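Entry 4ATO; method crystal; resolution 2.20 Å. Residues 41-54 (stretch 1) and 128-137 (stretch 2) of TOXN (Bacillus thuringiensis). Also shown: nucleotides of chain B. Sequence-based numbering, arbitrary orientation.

Stretch 1 (41-54) GVLEKINGHDYFVP
Stretch 2 (128-137) VTNKVEKVYK

Stretch 2 is one continuous piece of α-helix, residues 128-137, whose i to i+4 bonds include Val132 N to Val128 O (2.7 Å) and Tyr136 N to Val132 O (3.1 Å). Thr129, Val132 and Tyr136, spaced three and four apart, meet stretch 1, which folds as a hairpin against them. The register is set by CA of Val42 lying 6.9 Å from CA of Thr129, and CA of Ile46 lying 8.9 Å from CA of Glu133, so both chains advance in the same sense through this part of the contact.

Val42 (phi/psi -62/134) is tied to the returning arm by its N bonding Tyr51 O at 3.0 Å. Its CB points sideways to the helix, yet the t rotamer (167°) brings Val42 CG2 to 4.0 Å from Val132 CG2, a compact branched pair that packs closely. Leu43 (-61/-41; chi1 m, chi2 t) points toward the helix at the exposed margin, with CD1 4.1 Å from Thr129 OG1. One water bridges the backbone N of Leu43 and the side-chain OG1 of Thr129: it accepts from Leu43 N at 3.1 Å and lies 2.5 Å from Thr129 OG1, which chi1 m presents. A threonine can thus offer a polar atom here. Glu44 and Lys45, both extended in backbone, carry the chain onward without touching the helix.

Ile46 (-120/118; chi1 m, chi2 t) points toward the helix and spans two of its turns. Ile46 CD1 reaches Val132 CG1 at 3.9 Å, while Ile46 CG2 sits over one face of the Tyr136 ring, 3.4 Å from Tyr136 CZ and 18° off the ring normal, a CH-pi contact well served by a β-branched residue.

A type I' turn runs from Ile46 to His49, closed by Ile46 N to His49 O (2.9 Å) and His49 N to Ile46 O (2.8 Å). Asn47 (48/40) tolerates the left-handed backbone; with chi1 m and chi2 -38°, its ND2 donates to Tyr136 OH at 2.9 Å, near the ring plane. Gly48 (87/-6) suits its site because a CB would jam against the preceding carbonyl O.

Tyr51 (-101/150; chi1 -93°, chi2 85°) lies buried in the returning arm. Tyr136, chi1 t and chi2 89°, turns its edge toward the Tyr51 face in an offset edge-to-face pair, centroids 5.9 Å apart and planes at 78°; Tyr51 OH is 3.6 Å from Tyr136 CE1. Phe52 is out of reach, but Val53 (-106/118; chi1 t) again points toward the helix, its CG2 4.1 Å from Val132 CG2, as the alternation of a strand predicts. Val132, chi1 158°, therefore meets Val42, Ile46 and Val53 together.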

ATOM      1  N   GLY A  41       6.681   4.289 -27.673  1.00 26.20           N
ATOM      2  CA  GLY A  41       6.698   2.944 -28.216  1.00 38.39           C
ATOM      3  C   GLY A  41       5.901   1.974 -27.362  1.00 36.61           C
ATOM      4  O   GLY A  41       6.125   1.861 -26.157  1.00 38.29           O
ATOM      5  N   VAL A  42       4.957   1.282 -27.987  1.00 34.17           N
ATOM      6  CA  VAL A  42       4.243   0.190 -27.340  1.00 33.69           C
ATOM      7  C   VAL A  42       5.270  -0.877 -26.994  1.00 41.85           C
ATOM      8  O   VAL A  42       6.120  -1.209 -27.828  1.00 42.53           O
ATOM      9  CB  VAL A  42       3.164  -0.392 -28.270  1.00 33.43           C
ATOM     10  CG1 VAL A  42       2.637  -1.712 -27.723  1.00 28.19           C
ATOM     11  CG2 VAL A  42       2.020   0.618 -28.439  1.00 34.14           C
ATOM     12  N   LEU A  43       5.201  -1.396 -25.769  1.00 43.22           N
ATOM     13  CA  LEU A  43       6.242  -2.283 -25.231  1.00 47.27           C
ATOM     14  C   LEU A  43       6.440  -3.580 -26.021  1.00 42.46           C
ATOM     15  O   LEU A  43       7.574  -4.019 -26.233  1.00 45.99           O
ATOM     16  CB  LEU A  43       5.983  -2.594 -23.748  1.00 49.04           C
ATOM     17  CG  LEU A  43       6.018  -1.398 -22.782  1.00 44.16           C
ATOM     18  CD1 LEU A  43       5.928  -1.861 -21.336  1.00 42.28           C
ATOM     19  CD2 LEU A  43       7.258  -0.517 -22.994  1.00 36.87           C
ATOM     20  N   GLU A  44       5.359  -4.196 -26.454  1.00 33.38           N
ATOM     21  CA  GLU A  44       5.455  -5.396 -27.255  1.00 40.75           C
ATOM     22  C   GLU A  44       4.866  -5.221 -28.660  1.00 43.36           C
ATOM     23  O   GLU A  44       3.957  -4.450 -28.865  1.00 36.45           O
ATOM     24  CB  GLU A  44       4.830  -6.581 -26.517  1.00 45.75           C
ATOM     25  CG  GLU A  44       4.856  -6.420 -25.007  1.00 66.51           C
ATOM     26  CD  GLU A  44       4.702  -7.714 -24.230  1.00 81.31           C
ATOM     27  OE1 GLU A  44       3.936  -8.581 -24.653  1.00 78.58           O
ATOM     28  OE2 GLU A  44       5.342  -7.859 -23.180  1.00 93.20           O
ATOM     29  N   LYS A  45       5.407  -5.947 -29.614  1.00 32.20           N
ATOM     30  CA  LYS A  45       4.933  -5.904 -30.991  1.00 41.31           C
ATOM     31  C   LYS A  45       3.485  -6.355 -31.064  1.00 42.71           C
ATOM     32  O   LYS A  45       3.031  -7.113 -30.218  1.00 44.25           O
ATOM     33  CB  LYS A  45       5.797  -6.798 -31.891  1.00 38.11           C
ATOM     34  CG  LYS A  45       7.238  -6.320 -31.996  1.00 49.63           C
ATOM     35  CD  LYS A  45       7.947  -6.888 -33.214  1.00 55.12           C
ATOM     36  CE  LYS A  45       9.390  -6.399 -33.281  1.00 58.23           C
ATOM     37  NZ  LYS A  45      10.048  -6.813 -34.548  1.00 67.11           N
ATOM     38  N   ILE A  46       2.761  -5.869 -32.067  1.00 41.12           N
ATOM     39  CA  ILE A  46       1.414  -6.353 -32.339  1.00 43.92           C
ATOM     40  C   ILE A  46       1.386  -6.935 -33.742  1.00 48.70           C
ATOM     41  O   ILE A  46       1.646  -6.225 -34.714  1.00 41.61           O
ATOM     42  CB  ILE A  46       0.378  -5.238 -32.238  1.00 40.86           C
ATOM     43  CG1 ILE A  46       0.422  -4.597 -30.848  1.00 40.14           C
ATOM     44  CG2 ILE A  46      -1.005  -5.789 -32.523  1.00 41.05           C
ATOM     45  CD1 ILE A  46      -0.439  -3.341 -30.719  1.00 37.94           C
ATOM     46  N   ASN A  47       1.101  -8.234 -33.831  1.00 41.18           N
ATOM     47  CA  ASN A  47       1.140  -8.964 -35.095  1.00 38.43           C
ATOM     48  C   ASN A  47       2.403  -8.707 -35.897  1.00 49.06           C
ATOM     49  O   ASN A  47       2.363  -8.583 -37.123  1.00 50.18           O
ATOM     50  CB  ASN A  47      -0.101  -8.675 -35.936  1.00 53.11           C
ATOM     51  CG  ASN A  47      -1.343  -9.343 -35.381  1.00 69.43           C
ATOM     52  OD1 ASN A  47      -1.284 -10.471 -34.886  1.00 67.13           O
ATOM     53  ND2 ASN A  47      -2.476  -8.649 -35.452  1.00 79.07           N
ATOM     54  N   GLY A  48       3.528  -8.629 -35.193  1.00 50.17           N
ATOM     55  CA  GLY A  48       4.813  -8.437 -35.832  1.00 42.38           C
ATOM     56  C   GLY A  48       5.172  -6.981 -36.074  1.00 39.97           C
ATOM     57  O   GLY A  48       6.286  -6.694 -36.501  1.00 45.58           O
ATOM     58  N   HIS A  49       4.244  -6.065 -35.799  1.00 35.62           N
ATOM     59  CA  HIS A  49       4.484  -4.631 -36.035  1.00 32.38           C
ATOM     60  C   HIS A  49       4.882  -3.868 -34.771  1.00 37.20           C
ATOM     61  O   HIS A  49       4.343  -4.104 -33.685  1.00 35.33           O
ATOM     62  CB  HIS A  49       3.253  -3.974 -36.663  1.00 26.58           C
ATOM     63  CG  HIS A  49       2.768  -4.666 -37.900  1.00 48.50           C
ATOM     64  ND1 HIS A  49       3.233  -4.353 -39.160  1.00 58.03           N
ATOM     65  CD2 HIS A  49       1.869  -5.666 -38.070  1.00 52.05           C
ATOM     66  CE1 HIS A  49       2.640  -5.128 -40.052  1.00 57.52           C
ATOM     67  NE2 HIS A  49       1.810  -5.934 -39.416  1.00 58.65           N
ATOM     68  N   ASP A  50       5.840  -2.959 -34.918  1.00 40.54           N
ATOM     69  CA  ASP A  50       6.160  -2.010 -33.855  1.00 40.77           C
ATOM     70  C   ASP A  50       5.146  -0.871 -33.894  1.00 38.53           C
ATOM     71  O   ASP A  50       5.060  -0.148 -34.888  1.00 40.45           O
ATOM     72  CB  ASP A  50       7.568  -1.441 -34.047  1.00 37.66           C
ATOM     73  CG  ASP A  50       8.654  -2.498 -33.927  1.00 41.60           C
ATOM     74  OD1 ASP A  50       8.590  -3.331 -32.998  1.00 41.80           O
ATOM     75  OD2 ASP A  50       9.578  -2.491 -34.765  1.00 50.16           O
ATOM     76  N   TYR A  51       4.373  -0.716 -32.824  1.00 34.24           N
ATOM     77  CA  TYR A  51       3.381   0.357 -32.752  1.00 34.08           C
ATOM     78  C   TYR A  51       3.846   1.534 -31.914  1.00 32.97           C
ATOM     79  O   TYR A  51       4.606   1.377 -30.962  1.00 31.78           O
ATOM     80  CB  TYR A  51       2.047  -0.151 -32.208  1.00 32.88           C
ATOM     81  CG  TYR A  51       1.078  -0.585 -33.277  1.00 31.72           C
ATOM     82  CD1 TYR A  51       1.132  -1.869 -33.806  1.00 33.50           C
ATOM     83  CD2 TYR A  51       0.094   0.283 -33.748  1.00 33.10           C
ATOM     84  CE1 TYR A  51       0.235  -2.286 -34.790  1.00 38.17           C
ATOM     85  CE2 TYR A  51      -0.808  -0.118 -34.731  1.00 34.27           C
ATOM     86  CZ  TYR A  51      -0.727  -1.410 -35.251  1.00 34.63           C
ATOM     87  OH  TYR A  51      -1.614  -1.831 -36.220  1.00 33.02           O
ATOM     88  N   PHE A  52       3.358   2.712 -32.274  1.00 31.44           N
ATOM     89  CA  PHE A  52       3.776   3.949 -31.641  1.00 35.03           C
ATOM     90  C   PHE A  52       2.567   4.826 -31.383  1.00 32.01           C
ATOM     91  O   PHE A  52       1.733   5.012 -32.269  1.00 34.92           O
ATOM     92  CB  PHE A  52       4.820   4.650 -32.517  1.00 31.04           C
ATOM     93  CG  PHE A  52       6.098   3.871 -32.644  1.00 38.60           C
ATOM     94  CD1 PHE A  52       7.093   3.986 -31.684  1.00 34.27           C
ATOM     95  CD2 PHE A  52       6.291   2.988 -33.702  1.00 42.45           C
ATOM     96  CE1 PHE A  52       8.269   3.257 -31.789  1.00 38.93           C
ATOM     97  CE2 PHE A  52       7.471   2.254 -33.814  1.00 35.98           C
ATOM     98  CZ  PHE A  52       8.458   2.391 -32.863  1.00 37.57           C
ATOM     99  N   VAL A  53       2.470   5.333 -30.153  1.00 27.21           N
ATOM    100  CA  VAL A  53       1.315   6.093 -29.699  1.00 23.72           C
ATOM    101  C   VAL A  53       1.661   7.574 -29.619  1.00 30.61           C
ATOM    102  O   VAL A  53       2.534   7.977 -28.851  1.00 29.90           O
ATOM    103  CB  VAL A  53       0.818   5.622 -28.306  1.00 31.34           C
ATOM    104  CG1 VAL A  53      -0.465   6.342 -27.942  1.00 28.56           C
ATOM    105  CG2 VAL A  53       0.626   4.099 -28.266  1.00 28.50           C
ATOM    106  N   PRO A  54       0.967   8.393 -30.408  1.00 28.38           N
ATOM    107  CA  PRO A  54       1.273   9.824 -30.509  1.00 31.51           C
ATOM    108  C   PRO A  54       0.896  10.620 -29.258  1.00 29.27           C
ATOM    109  O   PRO A  54      -0.105  10.332 -28.615  1.00 25.01           O
ATOM    110  CB  PRO A  54       0.413  10.280 -31.698  1.00 29.65           C
ATOM    111  CG  PRO A  54      -0.748   9.290 -31.716  1.00 27.78           C
ATOM    112  CD  PRO A  54      -0.137   7.984 -31.300  1.00 34.22           C
ATOM    113  N   VAL A 128      -1.218   2.251 -20.345  1.00 28.30           N
ATOM    114  CA  VAL A 128      -1.059   2.405 -21.785  1.00 24.96           C
ATOM    115  C   VAL A 128      -1.214   1.045 -22.461  1.00 34.30           C
ATOM    116  O   VAL A 128      -2.053   0.857 -23.350  1.00 30.11           O
ATOM    117  CB  VAL A 128       0.325   2.969 -22.141  1.00 30.93           C
ATOM    118  CG1 VAL A 128       0.496   3.042 -23.656  1.00 30.03           C
ATOM    119  CG2 VAL A 128       0.517   4.346 -21.516  1.00 34.82           C
ATOM    120  N   THR A 129      -0.397   0.098 -22.014  1.00 32.62           N
ATOM    121  CA  THR A 129      -0.423  -1.268 -22.517  1.00 30.08           C
ATOM    122  C   THR A 129      -1.842  -1.823 -22.461  1.00 28.25           C
ATOM    123  O   THR A 129      -2.375  -2.310 -23.455  1.00 31.26           O
ATOM    124  CB  THR A 129       0.495  -2.167 -21.668  1.00 38.96           C
ATOM    125  OG1 THR A 129       1.842  -1.678 -21.740  1.00 36.17           O
ATOM    126  CG2 THR A 129       0.437  -3.628 -22.143  1.00 39.35           C
ATOM    127  N   ASN A 130      -2.457  -1.728 -21.293  1.00 27.46           N
ATOM    128  CA  ASN A 130      -3.811  -2.213 -21.119  1.00 28.96           C
ATOM    129  C   ASN A 130      -4.781  -1.629 -22.157  1.00 34.26           C
ATOM    130  O   ASN A 130      -5.494  -2.369 -22.826  1.00 31.22           O
ATOM    131  CB  ASN A 130      -4.276  -1.934 -19.693  1.00 33.38           C
ATOM    132  CG  ASN A 130      -5.703  -2.359 -19.453  1.00 39.00           C
ATOM    133  OD1 ASN A 130      -6.037  -3.540 -19.547  1.00 40.67           O
ATOM    134  ND2 ASN A 130      -6.554  -1.397 -19.132  1.00 34.54           N
ATOM    135  N   LYS A 131      -4.777  -0.308 -22.310  1.00 30.08           N
ATOM    136  CA  LYS A 131      -5.690   0.347 -23.241  1.00 28.38           C
ATOM    137  C   LYS A 131      -5.340   0.007 -24.677  1.00 29.03           C
ATOM    138  O   LYS A 131      -6.229  -0.243 -25.472  1.00 24.52           O
ATOM    139  CB  LYS A 131      -5.731   1.879 -23.034  1.00 22.58           C
ATOM    140  CG  LYS A 131      -6.378   2.281 -21.715  1.00 28.91           C
ATOM    141  CD  LYS A 131      -6.426   3.794 -21.514  1.00 24.89           C
ATOM    142  CE  LYS A 131      -7.068   4.135 -20.173  1.00 21.10           C
ATOM    143  NZ  LYS A 131      -7.079   5.615 -19.865  1.00 26.75           N
ATOM    144  N   VAL A 132      -4.055  -0.005 -25.015  1.00 26.38           N
ATOM    145  CA  VAL A 132      -3.641  -0.391 -26.374  1.00 30.94           C
ATOM    146  C   VAL A 132      -4.225  -1.752 -26.811  1.00 35.70           C
ATOM    147  O   VAL A 132      -4.694  -1.901 -27.939  1.00 30.41           O
ATOM    148  CB  VAL A 132      -2.090  -0.392 -26.521  1.00 41.04           C
ATOM    149  CG1 VAL A 132      -1.636  -1.282 -27.681  1.00 28.71           C
ATOM    150  CG2 VAL A 132      -1.555   1.039 -26.679  1.00 28.80           C
ATOM    151  N   GLU A 133      -4.223  -2.725 -25.907  1.00 28.74           N
ATOM    152  CA  GLU A 133      -4.693  -4.062 -26.238  1.00 35.77           C
ATOM    153  C   GLU A 133      -6.201  -4.102 -26.386  1.00 37.05           C
ATOM    154  O   GLU A 133      -6.716  -4.740 -27.306  1.00 37.18           O
ATOM    155  CB  GLU A 133      -4.238  -5.087 -25.195  1.00 33.58           C
ATOM    156  CG  GLU A 133      -2.731  -5.070 -24.957  1.00 48.18           C
ATOM    157  CD  GLU A 133      -2.256  -6.193 -24.050  1.00 59.47           C
ATOM    158  OE1 GLU A 133      -3.035  -6.651 -23.179  1.00 67.96           O
ATOM    159  OE2 GLU A 133      -1.093  -6.618 -24.217  1.00 55.10           O
ATOM    160  N   LYS A 134      -6.908  -3.413 -25.491  1.00 32.39           N
ATOM    161  CA  LYS A 134      -8.369  -3.398 -25.543  1.00 38.33           C
ATOM    162  C   LYS A 134      -8.857  -2.757 -26.832  1.00 43.63           C
ATOM    163  O   LYS A 134      -9.733  -3.318 -27.502  1.00 38.61           O
ATOM    164  CB  LYS A 134      -8.988  -2.683 -24.329  1.00 34.12           C
ATOM    165  CG  LYS A 134      -8.890  -3.462 -23.030  1.00 38.18           C
ATOM    166  CD  LYS A 134      -9.500  -2.674 -21.871  1.00 39.18           C
ATOM    167  CE  LYS A 134      -9.144  -3.278 -20.513  1.00 32.64           C
ATOM    168  NZ  LYS A 134      -9.448  -4.730 -20.384  1.00 44.76           N
ATOM    169  N   VAL A 135      -8.307  -1.594 -27.197  1.00 31.44           N
ATOM    170  CA  VAL A 135      -8.833  -0.944 -28.403  1.00 34.39           C
ATOM    171  C   VAL A 135      -8.414  -1.623 -29.704  1.00 31.35           C
ATOM    172  O   VAL A 135      -9.219  -1.730 -30.627  1.00 33.14           O
ATOM    173  CB  VAL A 135      -8.658   0.607 -28.454  1.00 35.72           C
ATOM    174  CG1 VAL A 135      -8.230   1.168 -27.126  1.00 28.13           C
ATOM    175  CG2 VAL A 135      -7.743   1.047 -29.598  1.00 32.33           C
ATOM    176  N   TYR A 136      -7.176  -2.106 -29.772  1.00 33.67           N
ATOM    177  CA  TYR A 136      -6.730  -2.822 -30.961  1.00 32.46           C
ATOM    178  C   TYR A 136      -7.633  -4.028 -31.220  1.00 38.83           C
ATOM    179  O   TYR A 136      -8.046  -4.267 -32.348  1.00 34.30           O
ATOM    180  CB  TYR A 136      -5.290  -3.300 -30.815  1.00 28.22           C
ATOM    181  CG  TYR A 136      -4.783  -4.016 -32.055  1.00 34.45           C
ATOM    182  CD1 TYR A 136      -4.183  -3.304 -33.079  1.00 32.81           C
ATOM    183  CD2 TYR A 136      -4.907  -5.399 -32.198  1.00 28.21           C
ATOM    184  CE1 TYR A 136      -3.715  -3.932 -34.208  1.00 37.27           C
ATOM    185  CE2 TYR A 136      -4.445  -6.039 -33.339  1.00 40.27           C
ATOM    186  CZ  TYR A 136      -3.847  -5.294 -34.340  1.00 40.19           C
ATOM    187  OH  TYR A 136      -3.365  -5.895 -35.483  1.00 35.93           O
ATOM    188  N   LYS A 137      -7.924  -4.782 -30.166  1.00 33.09           N
ATOM    189  CA  LYS A 137      -8.807  -5.938 -30.275  1.00 38.59           C
ATOM    190  C   LYS A 137     -10.174  -5.528 -30.812  1.00 42.62           C
ATOM    191  O   LYS A 137     -10.672  -6.110 -31.778  1.00 35.81           O
ATOM    192  CB  LYS A 137      -8.976  -6.620 -28.914  1.00 50.43           C
ATOM    193  CG  LYS A 137      -8.641  -8.105 -28.898  1.00 75.20           C
ATOM    194  CD  LYS A 137      -7.143  -8.343 -29.101  1.00 91.35           C
ATOM    195  CE  LYS A 137      -6.781  -9.827 -29.015  1.00 98.85           C
ATOM    196  NZ  LYS A 137      -7.405 -10.642 -30.102  1.00 99.90           N
TER
ATOM    197  P     C B  19      -9.814  -0.681 -17.529  1.00 31.12           P
ATOM    198  OP1   C B  19      -9.073  -1.960 -17.417  1.00 40.44           O
ATOM    199  OP2   C B  19      -9.201   0.428 -18.283  1.00 36.94           O
ATOM    200  O5'   C B  19     -11.284  -0.945 -18.069  1.00 42.90           O
ATOM    201  C5'   C B  19     -12.192  -1.787 -17.357  1.00 32.40           C
ATOM    202  C4'   C B  19     -13.469  -2.008 -18.138  1.00 34.96           C
ATOM    203  O4'   C B  19     -14.229  -0.761 -18.180  1.00 34.54           O
ATOM    204  C3'   C B  19     -13.274  -2.433 -19.590  1.00 33.91           C
ATOM    205  O3'   C B  19     -14.309  -3.337 -19.954  1.00 44.24           O
ATOM    206  C2'   C B  19     -13.439  -1.119 -20.357  1.00 31.15           C
ATOM    207  O2'   C B  19     -13.838  -1.265 -21.703  1.00 30.86           O
ATOM    208  C1'   C B  19     -14.504  -0.415 -19.524  1.00 35.04           C
ATOM    209  N1    C B  19     -14.499   1.062 -19.644  1.00 31.09           N
ATOM    210  C2    C B  19     -15.599   1.668 -20.273  1.00 36.74           C
ATOM    211  O2    C B  19     -16.499   0.934 -20.695  1.00 29.60           O
ATOM    212  N3    C B  19     -15.659   3.017 -20.416  1.00 27.83           N
ATOM    213  C4    C B  19     -14.670   3.767 -19.939  1.00 31.13           C
ATOM    214  N4    C B  19     -14.759   5.092 -20.087  1.00 26.85           N
ATOM    215  C5    C B  19     -13.537   3.184 -19.281  1.00 33.59           C
ATOM    216  C6    C B  19     -13.489   1.842 -19.153  1.00 27.91           C
ATOM    217  P     C B  18      -7.617   4.468 -16.372  1.00 27.51           P
ATOM    218  OP1   C B  18      -6.397   3.692 -16.751  1.00 28.66           O
ATOM    219  OP2   C B  18      -8.135   5.461 -17.323  1.00 32.73           O
ATOM    220  O5'   C B  18      -8.775   3.463 -15.961  1.00 37.73           O
ATOM    221  C5'   C B  18      -8.581   2.481 -14.957  1.00 28.07           C
ATOM    222  C4'   C B  18      -9.880   1.799 -14.624  1.00 28.79           C
ATOM    223  O4'   C B  18     -10.842   2.781 -14.149  1.00 32.22           O
ATOM    224  C3'   C B  18     -10.570   1.130 -15.797  1.00 28.30           C
ATOM    225  O3'   C B  18     -10.077  -0.174 -16.037  1.00 24.65           O
ATOM    226  C2'   C B  18     -12.044   1.166 -15.415  1.00 29.29           C
ATOM    227  O2'   C B  18     -12.374   0.077 -14.564  1.00 30.27           O
ATOM    228  C1'   C B  18     -12.135   2.456 -14.606  1.00 27.67           C
ATOM    229  N1    C B  18     -12.674   3.595 -15.400  1.00 27.97           N
ATOM    230  C2    C B  18     -14.037   3.596 -15.740  1.00 35.02           C
ATOM    231  O2    C B  18     -14.739   2.634 -15.407  1.00 27.94           O
ATOM    232  N3    C B  18     -14.565   4.629 -16.442  1.00 23.84           N
ATOM    233  C4    C B  18     -13.784   5.653 -16.791  1.00 32.43           C
ATOM    234  N4    C B  18     -14.346   6.654 -17.475  1.00 26.32           N
ATOM    235  C5    C B  18     -12.394   5.693 -16.448  1.00 24.79           C
ATOM    236  C6    C B  18     -11.894   4.656 -15.766  1.00 21.96           C
HETATM  237  O   HOH W   1       2.643  -1.230 -24.049  1.00 32.36           O